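Local coordinates for protein MIP07328p (Drosophila melanogaster, PDB 6FKK) that probably acts as an axon guidance cue, a chemorepellent semaphorin that signals between cells by binding semaphorin receptors through its extracellular region, at residues Gln194-Gly199 against Phe210-Ser215; Tyr226-Arg231 against Lys252-Cys257. All blocks are in the same frame, centred on the assembly; numbering follows the deposited sequence.

Contact 1: Gln194-Gly199 against Phe210-Ser215; sequences QPDFVG and FFRELS. With NAG (2-acetamido-2-deoxy-beta-D-glucopyranose), chain E.
F197 and F211 lie side by side and point the same way, their ring planes turned 53° apart and their centroids 5.2 Å from each other. F197 CD1 meets F211 CB at 3.5 Å, while P195 CB closes on F211 CD2 from an oblique direction and E213 CB sits in the plane of the F211 ring, at its edge. The F211 torsion (chi1 62°) holds CG between the backbone N and the carbonyl carbon, which brings the ring up against P195 as well as F197. The guanidinium of R212 receives D196 CB over one face, and V198 CG1 approaches it obliquely. D196 OD2 is 3.6 Å from R212 NH2, a long salt bridge in which the oxygen stands well out of the guanidinium plane, so charge attraction operates without a directed N-H. The two strands form a beta hairpin of the sema domain, a beta-propeller fold, in which D196 and R212 make a hydrogen-bonded pair, each N donating to the other's O, and F197 with F211 the non-hydrogen-bonded pair that follows. A classic beta bulge then interrupts this pairing: V198 and G199 both face F210, V198 N donates to F210 O at 2.8 Å, G199 N adds only a weak bond to that oxygen, and F210 N returns one to G199 O. P195 O lies 3.2 Å from NAG C6, and F197 also packs on I177.

Contact 2: Tyr226-Arg231 against Lys252-Cys257; sequences YSRVAR and KARLNC. With NAG (2-acetamido-2-deoxy-beta-D-glucopyranose), chain B.
S227 O accepts the backbone N-H of L255 at 2.8 Å, a nearly straight bond (173°), and R254 CA adds a CA-H...O contact to the same oxygen. V229 and A253 form an antiparallel hydrogen-bonded pair, each N donating to the other's O. At the S227 end, the guanidinium of R254 lies flat over one face of the Y226 ring in a cation-pi stack, with CZ 3.9 Å from the ring centroid and the planes only 15° apart. R254 reaches it fully extended, CG anti to the backbone N (chi1 -179°). NH2 comes within 3.6 Å of Y226 CE1 and is also salt-bridged to D268, while NH1 lies 3.7 Å from C8 of the NAG linked to N256. An alanine in place of R254 would probably leave the Y226 face without its cationic cover and D268 without this charge partner. R228 passes R254 with its guanidinium plane steeply inclined to the other; R254 CB meets the edge of that group at NH1, which is salt-bridged to E217, as NE is to E213. On the side of the sheet that holds V229 and A253, V229 CG1 packs 3.7 Å from L255 CD2, the two side chains crossing at about a right angle. Strand 225-233 thus runs within the sema-domain sheet between strand 206-214 and strand 251-259, which pairs in turn with strand 265-279.

Overall arrangement
Contacts 1 and 2 are two antiparallel pairings of one mixed sheet, separated by the pairing of strand 206-214 with strand 225-233, and their centres are 9 Å apart. In that intervening pairing F211 O is 2.8 Å from R228 N, a probable hydrogen bond. Charge is shared across three consecutive strands, E213 on 206-214, R228 on 225-233 and K252 on 251-259: E213 OE1 is salt-bridged to both K252 NZ and R228 NE, so one carboxylate of contact 1 would offset two positive side chains of contact 2. F210 CE2 packs 3.6 Å from V229 CG2. Each contact borders a different glycan: 194-199 neighbours one NAG, while N256 of 252-257 carries another covalently.

Contact 1: Gln194-Gly199 against Phe210-Ser215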
loop_
_atom_site.group_PDB
_atom_site.type_symbol
_atom_site.label_atom_id
_atom_site.label_comp_id
_atom_site.label_asym_id
_atom_site.label_seq_id
_atom_site.Cartn_x
_atom_site.Cartn_y
_atom_site.Cartn_z
ATOM N N GLN A 194 -2.528 17.320 -8.641
ATOM C CA GLN A 194 -3.347 17.061 -7.461
ATOM C C GLN A 194 -3.282 15.597 -7.016
ATOM O O GLN A 194 -4.314 14.914 -6.959
ATOM C CB GLN A 194 -4.789 17.482 -7.704
ATOM C CG GLN A 194 -4.954 18.924 -8.153
ATOM C CD GLN A 194 -6.404 19.368 -8.159
ATOM O OE1 GLN A 194 -7.208 18.910 -7.348
ATOM N NE2 GLN A 194 -6.745 20.265 -9.079
ATOM N N PRO A 195 -2.100 15.090 -6.678
ATOM C CA PRO A 195 -1.975 13.666 -6.363
ATOM C C PRO A 195 -2.305 13.351 -4.913
ATOM O O PRO A 195 -2.094 14.156 -4.005
ATOM C CB PRO A 195 -0.499 13.380 -6.656
ATOM C CG PRO A 195 0.177 14.659 -6.294
ATOM C CD PRO A 195 -0.794 15.769 -6.642
ATOM N N ASP A 196 -2.839 12.148 -4.711
ATOM C CA ASP A 196 -3.035 11.563 -3.388
ATOM C C ASP A 196 -2.178 10.307 -3.326
ATOM O O ASP A 196 -2.474 9.316 -4.002
ATOM C CB ASP A 196 -4.508 11.244 -3.126
ATOM C CG ASP A 196 -5.373 12.488 -3.033
ATOM O OD1 ASP A 196 -4.841 13.609 -3.180
ATOM O OD2 ASP A 196 -6.595 12.345 -2.814
ATOM N N PHE A 197 -1.113 10.351 -2.531
ATOM C CA PHE A 197 -0.156 9.256 -2.485
ATOM C C PHE A 197 -0.649 8.138 -1.574
ATOM O O PHE A 197 -1.302 8.378 -0.554
ATOM C CB PHE A 197 1.207 9.758 -2.012
ATOM C CG PHE A 197 1.801 10.816 -2.897
ATOM C CD1 PHE A 197 2.576 10.467 -3.990
ATOM C CD2 PHE A 197 1.580 12.159 -2.639
ATOM C CE1 PHE A 197 3.123 11.436 -4.808
ATOM C CE2 PHE A 197 2.124 13.134 -3.454
ATOM C CZ PHE A 197 2.896 12.773 -4.541
ATOM N N VAL A 198 -0.326 6.903 -1.955
ATOM C CA VAL A 198 -0.757 5.723 -1.214
ATOM C C VAL A 198 0.400 4.845 -0.763
ATOM O O VAL A 198 0.172 3.906 0.014
ATOM C CB VAL A 198 -1.765 4.878 -2.026
ATOM C CG1 VAL A 198 -2.911 5.742 -2.537
ATOM C CG2 VAL A 198 -1.063 4.166 -3.171
ATOM N N GLY A 199 1.626 5.099 -1.218
ATOM C CA GLY A 199 2.747 4.286 -0.785
ATOM C C GLY A 199 4.051 4.551 -1.506
ATOM O O GLY A 199 4.070 5.152 -2.585
ATOM N N PHE A 210 3.523 5.324 -5.434
ATOM C CA PHE A 210 2.215 4.951 -5.954
ATOM C C PHE A 210 1.191 5.984 -5.509
ATOM O O PHE A 210 1.120 6.318 -4.321
ATOM C CB PHE A 210 1.815 3.552 -5.482
ATOM C CG PHE A 210 2.722 2.462 -5.983
ATOM C CD1 PHE A 210 3.905 2.171 -5.326
ATOM C CD2 PHE A 210 2.395 1.738 -7.118
ATOM C CE1 PHE A 210 4.744 1.174 -5.786
ATOM C CE2 PHE A 210 3.229 0.739 -7.583
ATOM C CZ PHE A 210 4.405 0.457 -6.916
ATOM N N PHE A 211 0.405 6.486 -6.458
ATOM C CA PHE A 211 -0.539 7.557 -6.171
ATOM C C PHE A 211 -1.579 7.619 -7.279
ATOM O O PHE A 211 -1.429 7.009 -8.340
ATOM C CB PHE A 211 0.176 8.905 -6.027
ATOM C CG PHE A 211 0.882 9.356 -7.277
ATOM C CD1 PHE A 211 2.172 8.930 -7.552
ATOM C CD2 PHE A 211 0.258 10.213 -8.171
ATOM C CE1 PHE A 211 2.824 9.344 -8.700
ATOM C CE2 PHE A 211 0.905 10.632 -9.319
ATOM C CZ PHE A 211 2.190 10.197 -9.584
ATOM N N ARG A 212 -2.643 8.373 -7.012
ATOM C CA ARG A 212 -3.661 8.697 -7.996
ATOM C C ARG A 212 -3.662 10.202 -8.218
ATOM O O ARG A 212 -3.383 10.978 -7.299
ATOM C CB ARG A 212 -5.048 8.222 -7.546
ATOM C CG ARG A 212 -5.492 8.788 -6.210
ATOM C CD ARG A 212 -6.824 8.195 -5.772
ATOM N NE ARG A 212 -7.289 8.761 -4.507
ATOM C CZ ARG A 212 -6.979 8.270 -3.311
ATOM N NH1 ARG A 212 -6.204 7.198 -3.217
ATOM N NH2 ARG A 212 -7.444 8.847 -2.211
ATOM N N GLU A 213 -3.963 10.614 -9.446
ATOM C CA GLU A 213 -3.878 12.023 -9.805
ATOM C C GLU A 213 -4.818 12.301 -10.967
ATOM O O GLU A 213 -5.332 11.385 -11.613
ATOM C CB GLU A 213 -2.445 12.418 -10.172
ATOM C CG GLU A 213 -1.944 11.769 -11.453
ATOM C CD GLU A 213 -0.672 12.408 -11.978
ATOM O OE1 GLU A 213 -0.019 11.802 -12.854
ATOM O OE2 GLU A 213 -0.327 13.518 -11.516
ATOM N N LEU A 214 -5.030 13.590 -11.227
ATOM C CA LEU A 214 -5.807 14.009 -12.381
ATOM C C LEU A 214 -5.043 13.723 -13.667
ATOM O O LEU A 214 -3.811 13.658 -13.686
ATOM C CB LEU A 214 -6.143 15.497 -12.291
ATOM C CG LEU A 214 -7.017 15.912 -11.106
ATOM C CD1 LEU A 214 -7.259 17.416 -11.115
ATOM C CD2 LEU A 214 -8.335 15.148 -11.113
ATOM N N SER A 215 -5.789 13.556 -14.754
ATOM C CA SER A 215 -5.227 13.124 -16.025
ATOM C C SER A 215 -5.124 14.294 -16.990
ATOM O O SER A 215 -6.069 15.076 -17.135
ATOM C CB SER A 215 -6.077 12.018 -16.648
ATOM O OG SER A 215 -5.585 11.680 -17.932
HETATM C C1 NAG E . -3.156 15.751 0.034
HETATM C C2 NAG E . -4.109 16.904 0.406
HETATM C C3 NAG E . -4.633 17.622 -0.840
HETATM C C4 NAG E . -3.489 18.016 -1.763
HETATM C C5 NAG E . -2.662 16.783 -2.094
HETATM C C6 NAG E . -1.477 17.085 -2.982
HETATM C C7 NAG E . -6.160 15.583 0.807
HETATM C C8 NAG E . -7.211 15.222 1.813
HETATM N N2 NAG E . -5.212 16.432 1.231
HETATM O O3 NAG E . -5.351 18.783 -0.440
HETATM O O4 NAG E . -4.002 18.580 -2.964
HETATM O O5 NAG E . -2.146 16.224 -0.878
HETATM O O6 NAG E . -1.786 18.095 -3.933
HETATM O O7 NAG E . -6.171 15.125 -0.333
#

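Contact 2: Tyr226-Arg231 against Lys252-Cys257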
loop_
_atom_site.group_PDB
_atom_site.type_symbol
_atom_site.label_atom_id
_atom_site.label_comp_id
_atom_site.label_asym_id
_atom_site.label_seq_id
_atom_site.Cartn_x
_atom_site.Cartn_y
_atom_site.Cartn_z
ATOM N N TYR A 226 -6.456 8.938 -12.660
ATOM C CA TYR A 226 -5.695 7.763 -13.058
ATOM C C TYR A 226 -4.708 7.399 -11.957
ATOM O O TYR A 226 -4.234 8.264 -11.214
ATOM C CB TYR A 226 -4.935 7.995 -14.374
ATOM C CG TYR A 226 -5.809 8.044 -15.610
ATOM C CD1 TYR A 226 -7.097 7.527 -15.598
ATOM C CD2 TYR A 226 -5.339 8.600 -16.791
ATOM C CE1 TYR A 226 -7.897 7.571 -16.728
ATOM C CE2 TYR A 226 -6.130 8.647 -17.926
ATOM C CZ TYR A 226 -7.408 8.132 -17.889
ATOM O OH TYR A 226 -8.197 8.177 -19.017
ATOM N N SER A 227 -4.403 6.109 -11.857
ATOM C CA SER A 227 -3.438 5.609 -10.890
ATOM C C SER A 227 -2.079 5.453 -11.558
ATOM O O SER A 227 -1.981 4.958 -12.683
ATOM C CB SER A 227 -3.896 4.274 -10.302
ATOM O OG SER A 227 -5.160 4.405 -9.677
ATOM N N ARG A 228 -1.029 5.880 -10.858
ATOM C CA ARG A 228 0.308 5.935 -11.429
ATOM C C ARG A 228 1.314 5.255 -10.513
ATOM O O ARG A 228 1.127 5.181 -9.295
ATOM C CB ARG A 228 0.769 7.382 -11.663
ATOM C CG ARG A 228 -0.262 8.303 -12.289
ATOM C CD ARG A 228 -0.357 8.124 -13.791
ATOM N NE ARG A 228 -0.912 9.316 -14.425
ATOM C CZ ARG A 228 -1.214 9.406 -15.715
ATOM N NH1 ARG A 228 -1.017 8.367 -16.515
ATOM N NH2 ARG A 228 -1.714 10.531 -16.206
ATOM N N VAL A 229 2.391 4.764 -11.118
ATOM C CA VAL A 229 3.612 4.414 -10.406
ATOM C C VAL A 229 4.727 5.291 -10.957
ATOM O O VAL A 229 4.894 5.401 -12.177
ATOM C CB VAL A 229 3.958 2.916 -10.531
ATOM C CG1 VAL A 229 4.018 2.478 -11.991
ATOM C CG2 VAL A 229 5.270 2.614 -9.824
ATOM N N ALA A 230 5.462 5.942 -10.062
ATOM C CA ALA A 230 6.564 6.811 -10.442
ATOM C C ALA A 230 7.836 6.340 -9.753
ATOM O O ALA A 230 7.792 5.665 -8.722
ATOM C CB ALA A 230 6.273 8.274 -10.085
ATOM N N ARG A 231 8.980 6.694 -10.338
ATOM C CA ARG A 231 10.262 6.255 -9.807
ATOM C C ARG A 231 11.281 7.380 -9.908
ATOM O O ARG A 231 11.158 8.293 -10.729
ATOM C CB ARG A 231 10.784 5.007 -10.533
ATOM C CG ARG A 231 11.585 5.285 -11.793
ATOM C CD ARG A 231 12.070 3.986 -12.410
ATOM N NE ARG A 231 12.953 4.208 -13.551
ATOM C CZ ARG A 231 13.473 3.232 -14.288
ATOM N NH1 ARG A 231 13.195 1.968 -14.001
ATOM N NH2 ARG A 231 14.268 3.516 -15.310
ATOM N N LYS A 252 6.998 8.357 -14.694
ATOM C CA LYS A 252 5.799 7.723 -14.166
ATOM C C LYS A 252 5.070 6.989 -15.282
ATOM O O LYS A 252 5.186 7.332 -16.461
ATOM C CB LYS A 252 4.855 8.731 -13.500
ATOM C CG LYS A 252 4.350 9.838 -14.410
ATOM C CD LYS A 252 3.425 10.775 -13.647
ATOM C CE LYS A 252 2.913 11.905 -14.524
ATOM N NZ LYS A 252 2.023 12.831 -13.768
ATOM N N ALA A 253 4.312 5.970 -14.887
ATOM C CA ALA A 253 3.519 5.175 -15.810
ATOM C C ALA A 253 2.169 4.890 -15.177
ATOM O O ALA A 253 2.039 4.849 -13.950
ATOM C CB ALA A 253 4.222 3.863 -16.175
ATOM N N ARG A 254 1.162 4.699 -16.022
ATOM C CA ARG A 254 -0.174 4.393 -15.536
ATOM C C ARG A 254 -0.265 2.929 -15.127
ATOM O O ARG A 254 0.334 2.054 -15.757
ATOM C CB ARG A 254 -1.220 4.701 -16.606
ATOM C CG ARG A 254 -2.646 4.433 -16.155
ATOM C CD ARG A 254 -3.641 4.605 -17.286
ATOM N NE ARG A 254 -5.005 4.336 -16.839
ATOM C CZ ARG A 254 -6.068 4.348 -17.634
ATOM N NH1 ARG A 254 -5.930 4.619 -18.925
ATOM N NH2 ARG A 254 -7.272 4.090 -17.138
ATOM N N LEU A 255 -1.010 2.670 -14.057
ATOM C CA LEU A 255 -1.325 1.310 -13.651
ATOM C C LEU A 255 -2.645 0.887 -14.283
ATOM O O LEU A 255 -3.601 1.667 -14.331
ATOM C CB LEU A 255 -1.402 1.203 -12.130
ATOM C CG LEU A 255 -0.094 1.441 -11.376
ATOM C CD1 LEU A 255 -0.340 1.397 -9.880
ATOM C CD2 LEU A 255 0.942 0.407 -11.777
ATOM N N ASN A 256 -2.690 -0.348 -14.775
ATOM C CA ASN A 256 -3.837 -0.868 -15.514
ATOM C C ASN A 256 -4.472 -1.985 -14.694
ATOM O O ASN A 256 -4.031 -3.137 -14.748
ATOM C CB ASN A 256 -3.409 -1.358 -16.896
ATOM C CG ASN A 256 -4.583 -1.770 -17.773
ATOM O OD1 ASN A 256 -5.648 -2.149 -17.284
ATOM N ND2 ASN A 256 -4.386 -1.699 -19.084
ATOM N N CYS A 257 -5.514 -1.641 -13.946
ATOM C CA CYS A 257 -6.324 -2.605 -13.210
ATOM C C CYS A 257 -7.719 -2.572 -13.825
ATOM O O CYS A 257 -8.539 -1.717 -13.478
ATOM C CB CYS A 257 -6.354 -2.280 -11.720
ATOM S SG CYS A 257 -7.234 -3.500 -10.717
HETATM C C1 NAG B . -5.436 -2.076 -19.991
HETATM C C2 NAG B . -5.276 -1.420 -21.356
HETATM C C3 NAG B . -6.412 -1.842 -22.290
HETATM C C4 NAG B . -6.603 -3.358 -22.292
HETATM C C5 NAG B . -6.644 -3.904 -20.867
HETATM C C6 NAG B . -6.670 -5.414 -20.808
HETATM C C7 NAG B . -4.121 0.750 -21.395
HETATM C C8 NAG B . -4.270 2.233 -21.229
HETATM N N2 NAG B . -5.234 0.028 -21.230
HETATM O O3 NAG B . -6.093 -1.369 -23.594
HETATM O O4 NAG B . -7.853 -3.708 -22.881
HETATM O O5 NAG B . -5.487 -3.477 -20.142
HETATM O O6 NAG B . -5.515 -5.980 -21.412
HETATM O O7 NAG B . -3.043 0.231 -21.664
#